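Long-range contact in lactose Operon Repressor (Escherichia coli, PDB 1JYE), which probably represses transcription of the lactose operon by binding its operator DNA, releasing it when an inducer sugar binds: residues I156-L169 with V313-K325. The protein carries 1 engineered substitution. Sequence-based numbering, arbitrary orientation.
Sequences INSIIFSHEDGTRL and VKGNQLLPVSLVK
F161 and L319 make the tight end of a short parallel strand pair, 158-161 beside 316-319. F161 CD1 lies 3.7 Å from L319 CB, the ring meeting it obliquely, while I159 CG2 comes equally close to L319 CG; L296 of helix 293-308 covers all three side chains. Along the backbones, hydrogen bonds run from S158 N to G315 O through to S162 N with L319 O, and L319 N donates to I160 O at 2.8 Å, 166° at the hydrogen. These two strands are hinge crossovers between the two lobes of the periplasmic-binding-protein-like core, and S162 N-caps the helix that leaves the first of them. There V321 CG2 slips under the helix's first turn, 3.5 Å from G166 N.

On the other face S158 and I160 are still buried, with I160 CG1 3.7 Å from L318 CD2, but N316 and especially L318 lie toward solvent. N316 has CG anti to its own N (chi1 166°), which swings ND2 back across the strands to S158 OG, 2.8 Å away and in the amide plane. A leucine in its place would probably leave S158 OG without this donor and free to turn. Farther along, a water bridges D165 OD1 and V321 N.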
loop_
_atom_site.group_PDB
_atom_site.type_symbol
_atom_site.label_atom_id
_atom_site.label_comp_id
_atom_site.label_asym_id
_atom_site.label_seq_id
_atom_site.Cartn_x
_atom_site.Cartn_y
_atom_site.Cartn_z
ATOM N N ILE A 156 -18.447 18.760 12.408
ATOM C CA ILE A 156 -19.034 17.476 12.043
ATOM C C ILE A 156 -18.370 16.425 12.923
ATOM O O ILE A 156 -17.461 16.749 13.685
ATOM C CB ILE A 156 -18.793 17.141 10.542
ATOM C CG1 ILE A 156 -17.324 17.369 10.160
ATOM C CG2 ILE A 156 -19.675 18.024 9.670
ATOM C CD1 ILE A 156 -16.352 16.377 10.741
ATOM N N ASN A 157 -18.823 15.178 12.840
ATOM C CA ASN A 157 -18.217 14.112 13.634
ATOM C C ASN A 157 -16.959 13.676 12.906
ATOM O O ASN A 157 -17.004 13.371 11.715
ATOM C CB ASN A 157 -19.174 12.925 13.770
ATOM C CG ASN A 157 -20.430 13.280 14.535
ATOM O OD1 ASN A 157 -20.370 13.953 15.562
ATOM N ND2 ASN A 157 -21.574 12.819 14.046
ATOM N N SER A 158 -15.834 13.642 13.613
ATOM C CA SER A 158 -14.585 13.270 12.971
ATOM C C SER A 158 -13.518 12.747 13.917
ATOM O O SER A 158 -13.600 12.908 15.132
ATOM C CB SER A 158 -14.010 14.484 12.235
ATOM O OG SER A 158 -13.705 15.525 13.158
ATOM N N ILE A 159 -12.524 12.098 13.326
ATOM C CA ILE A 159 -11.373 11.594 14.058
ATOM C C ILE A 159 -10.205 11.830 13.123
ATOM O O ILE A 159 -10.186 11.303 12.007
ATOM C CB ILE A 159 -11.435 10.078 14.335
ATOM C CG1 ILE A 159 -12.738 9.716 15.049
ATOM C CG2 ILE A 159 -10.227 9.678 15.189
ATOM C CD1 ILE A 159 -12.931 8.214 15.241
ATOM N N ILE A 160 -9.247 12.646 13.546
ATOM C CA ILE A 160 -8.080 12.888 12.713
ATOM C C ILE A 160 -6.841 12.911 13.588
ATOM O O ILE A 160 -6.935 12.994 14.814
ATOM C CB ILE A 160 -8.164 14.230 11.935
ATOM C CG1 ILE A 160 -8.055 15.412 12.899
ATOM C CG2 ILE A 160 -9.460 14.289 11.130
ATOM C CD1 ILE A 160 -7.905 16.747 12.191
ATOM N N PHE A 161 -5.680 12.811 12.955
ATOM C CA PHE A 161 -4.418 12.849 13.678
ATOM C C PHE A 161 -4.056 14.302 13.956
ATOM O O PHE A 161 -4.455 15.204 13.216
ATOM C CB PHE A 161 -3.321 12.190 12.848
ATOM C CG PHE A 161 -3.460 10.704 12.747
ATOM C CD1 PHE A 161 -3.255 9.902 13.864
ATOM C CD2 PHE A 161 -3.816 10.106 11.543
ATOM C CE1 PHE A 161 -3.402 8.513 13.786
ATOM C CE2 PHE A 161 -3.965 8.720 11.453
ATOM C CZ PHE A 161 -3.757 7.925 12.580
ATOM N N SER A 162 -3.306 14.530 15.026
ATOM C CA SER A 162 -2.901 15.885 15.375
ATOM C C SER A 162 -1.832 16.427 14.426
ATOM O O SER A 162 -0.654 16.086 14.542
ATOM C CB SER A 162 -2.372 15.929 16.808
ATOM O OG SER A 162 -1.928 17.239 17.130
ATOM N N HIS A 163 -2.248 17.267 13.486
ATOM C CA HIS A 163 -1.315 17.871 12.543
ATOM C C HIS A 163 -0.413 18.881 13.254
ATOM O O HIS A 163 0.736 19.071 12.869
ATOM C CB HIS A 163 -2.085 18.550 11.407
ATOM C CG HIS A 163 -3.222 19.402 11.875
ATOM N ND1 HIS A 163 -3.077 20.739 12.179
ATOM C CD2 HIS A 163 -4.517 19.096 12.125
ATOM C CE1 HIS A 163 -4.234 21.220 12.597
ATOM N NE2 HIS A 163 -5.125 20.243 12.574
ATOM N N GLU A 164 -0.935 19.527 14.293
ATOM C CA GLU A 164 -0.139 20.496 15.048
ATOM C C GLU A 164 1.064 19.793 15.672
ATOM O O GLU A 164 2.189 20.297 15.628
ATOM C CB GLU A 164 -0.979 21.132 16.162
ATOM C CG GLU A 164 -2.134 21.993 15.671
ATOM C CD GLU A 164 -1.685 23.349 15.161
ATOM O OE1 GLU A 164 -2.530 24.082 14.612
ATOM O OE2 GLU A 164 -0.493 23.688 15.316
ATOM N N ASP A 165 0.824 18.621 16.250
ATOM C CA ASP A 165 1.893 17.870 16.891
ATOM C C ASP A 165 2.864 17.266 15.882
ATOM O O ASP A 165 4.071 17.301 16.089
ATOM C CB ASP A 165 1.301 16.774 17.781
ATOM C CG ASP A 165 0.634 17.334 19.028
ATOM O OD1 ASP A 165 -0.248 16.660 19.598
ATOM O OD2 ASP A 165 1.007 18.448 19.449
ATOM N N GLY A 166 2.334 16.720 14.790
ATOM C CA GLY A 166 3.193 16.117 13.785
ATOM C C GLY A 166 4.145 17.096 13.127
ATOM O O GLY A 166 5.314 16.781 12.908
ATOM N N THR A 167 3.655 18.293 12.811
ATOM C CA THR A 167 4.496 19.293 12.178
ATOM C C THR A 167 5.472 19.905 13.180
ATOM O O THR A 167 6.624 20.169 12.846
ATOM C CB THR A 167 3.638 20.397 11.507
ATOM O OG1 THR A 167 2.759 20.990 12.473
ATOM C CG2 THR A 167 2.805 19.797 10.376
ATOM N N ARG A 168 5.021 20.115 14.413
ATOM C CA ARG A 168 5.894 20.675 15.437
ATOM C C ARG A 168 7.043 19.705 15.711
ATOM O O ARG A 168 8.198 20.109 15.807
ATOM C CB ARG A 168 5.119 20.927 16.730
ATOM C CG ARG A 168 5.998 21.383 17.897
ATOM C CD ARG A 168 5.177 21.514 19.168
ATOM N NE ARG A 168 4.518 20.255 19.499
ATOM C CZ ARG A 168 5.139 19.182 19.978
ATOM N NH1 ARG A 168 6.446 19.200 20.200
ATOM N NH2 ARG A 168 4.450 18.075 20.209
ATOM N N LEU A 169 6.722 18.420 15.825
ATOM C CA LEU A 169 7.745 17.411 16.091
ATOM C C LEU A 169 8.840 17.413 15.031
ATOM O O LEU A 169 10.025 17.357 15.358
ATOM C CB LEU A 169 7.114 16.017 16.174
ATOM C CG LEU A 169 6.376 15.672 17.468
ATOM C CD1 LEU A 169 5.597 14.377 17.290
ATOM C CD2 LEU A 169 7.378 15.549 18.610
ATOM N N VAL A 313 -20.819 10.635 20.892
ATOM C CA VAL A 313 -20.759 12.061 21.150
ATOM C C VAL A 313 -21.284 12.827 19.946
ATOM O O VAL A 313 -22.305 12.466 19.361
ATOM C CB VAL A 313 -19.309 12.506 21.421
ATOM C CG1 VAL A 313 -18.786 11.822 22.664
ATOM C CG2 VAL A 313 -18.429 12.165 20.226
ATOM N N LYS A 314 -20.574 13.886 19.586
ATOM C CA LYS A 314 -20.935 14.712 18.450
ATOM C C LYS A 314 -19.853 15.769 18.307
ATOM O O LYS A 314 -20.004 16.894 18.784
ATOM C CB LYS A 314 -22.291 15.378 18.688
ATOM C CG LYS A 314 -23.136 15.494 17.436
ATOM C CD LYS A 314 -23.461 14.117 16.879
ATOM C CE LYS A 314 -24.261 14.210 15.595
ATOM N NZ LYS A 314 -24.565 12.858 15.061
ATOM N N GLY A 315 -18.753 15.396 17.660
ATOM C CA GLY A 315 -17.660 16.328 17.476
ATOM C C GLY A 315 -16.395 15.654 16.981
ATOM O O GLY A 315 -16.436 14.548 16.443
ATOM N N ASN A 316 -15.269 16.328 17.172
ATOM C CA ASN A 316 -13.984 15.810 16.732
ATOM C C ASN A 316 -13.108 15.231 17.830
ATOM O O ASN A 316 -13.121 15.694 18.972
ATOM C CB ASN A 316 -13.196 16.910 16.017
ATOM C CG ASN A 316 -11.727 16.554 15.838
ATOM O OD1 ASN A 316 -10.894 16.823 16.708
ATOM N ND2 ASN A 316 -11.407 15.929 14.711
ATOM N N GLN A 317 -12.357 14.196 17.463
ATOM C CA GLN A 317 -11.397 13.568 18.355
ATOM C C GLN A 317 -10.069 13.695 17.629
ATOM O O GLN A 317 -9.996 13.490 16.413
ATOM C CB GLN A 317 -11.687 12.076 18.586
ATOM C CG GLN A 317 -10.465 11.346 19.175
ATOM C CD GLN A 317 -10.716 9.889 19.536
ATOM O OE1 GLN A 317 -11.541 9.216 18.923
ATOM N NE2 GLN A 317 -9.979 9.392 20.526
ATOM N N LEU A 318 -9.029 14.057 18.372
ATOM C CA LEU A 318 -7.691 14.180 17.816
ATOM C C LEU A 318 -6.867 13.009 18.329
ATOM O O LEU A 318 -6.818 12.764 19.535
ATOM C CB LEU A 318 -7.034 15.480 18.278
ATOM C CG LEU A 318 -7.496 16.775 17.621
ATOM C CD1 LEU A 318 -6.887 17.967 18.362
ATOM C CD2 LEU A 318 -7.059 16.778 16.166
ATOM N N LEU A 319 -6.235 12.279 17.415
ATOM C CA LEU A 319 -5.393 11.153 17.797
ATOM C C LEU A 319 -3.953 11.629 17.839
ATOM O O LEU A 319 -3.527 12.428 17.007
ATOM C CB LEU A 319 -5.520 10.009 16.792
ATOM C CG LEU A 319 -6.874 9.305 16.708
ATOM C CD1 LEU A 319 -6.806 8.215 15.644
ATOM C CD2 LEU A 319 -7.231 8.708 18.061
ATOM N N PRO A 320 -3.178 11.139 18.812
ATOM C CA PRO A 320 -1.778 11.546 18.922
ATOM C C PRO A 320 -0.875 10.955 17.844
ATOM O O PRO A 320 -1.219 9.966 17.190
ATOM C CB PRO A 320 -1.394 11.058 20.316
ATOM C CG PRO A 320 -2.194 9.793 20.444
ATOM C CD PRO A 320 -3.550 10.214 19.898
ATOM N N VAL A 321 0.273 11.594 17.661
ATOM C CA VAL A 321 1.286 11.146 16.718
ATOM C C VAL A 321 2.591 11.209 17.499
ATOM O O VAL A 321 2.642 11.789 18.587
ATOM C CB VAL A 321 1.386 12.063 15.471
ATOM C CG1 VAL A 321 0.074 12.025 14.695
ATOM C CG2 VAL A 321 1.728 13.499 15.888
ATOM N N SER A 322 3.641 10.607 16.961
ATOM C CA SER A 322 4.927 10.621 17.639
ATOM C C SER A 322 6.059 10.648 16.630
ATOM O O SER A 322 5.874 10.311 15.460
ATOM C CB SER A 322 5.065 9.392 18.545
ATOM O OG SER A 322 5.052 8.196 17.786
ATOM N N LEU A 323 7.230 11.068 17.090
ATOM C CA LEU A 323 8.413 11.138 16.249
ATOM C C LEU A 323 9.183 9.830 16.366
ATOM O O LEU A 323 9.448 9.356 17.469
ATOM C CB LEU A 323 9.313 12.288 16.704
ATOM C CG LEU A 323 10.703 12.404 16.072
ATOM C CD1 LEU A 323 10.571 12.798 14.608
ATOM C CD2 LEU A 323 11.520 13.450 16.833
ATOM N N VAL A 324 9.531 9.250 15.223
ATOM C CA VAL A 324 10.293 8.005 15.198
ATOM C C VAL A 324 11.669 8.376 14.662
ATOM O O VAL A 324 11.828 8.643 13.474
ATOM C CB VAL A 324 9.640 6.966 14.263
ATOM C CG1 VAL A 324 10.466 5.687 14.254
ATOM C CG2 VAL A 324 8.214 6.681 14.719
ATOM N N LYS A 325 12.658 8.418 15.546
ATOM C CA LYS A 325 14.009 8.784 15.147
ATOM C C LYS A 325 14.773 7.606 14.577
ATOM O O LYS A 325 14.922 6.577 15.235
ATOM C CB LYS A 325 14.785 9.351 16.341
ATOM C CG LYS A 325 14.202 10.632 16.918
ATOM C CD LYS A 325 15.053 11.132 18.081
ATOM C CE LYS A 325 14.454 12.375 18.719
ATOM N NZ LYS A 325 15.291 12.861 19.852
HETATM O O HOH W 1 0.112 14.027 19.680
#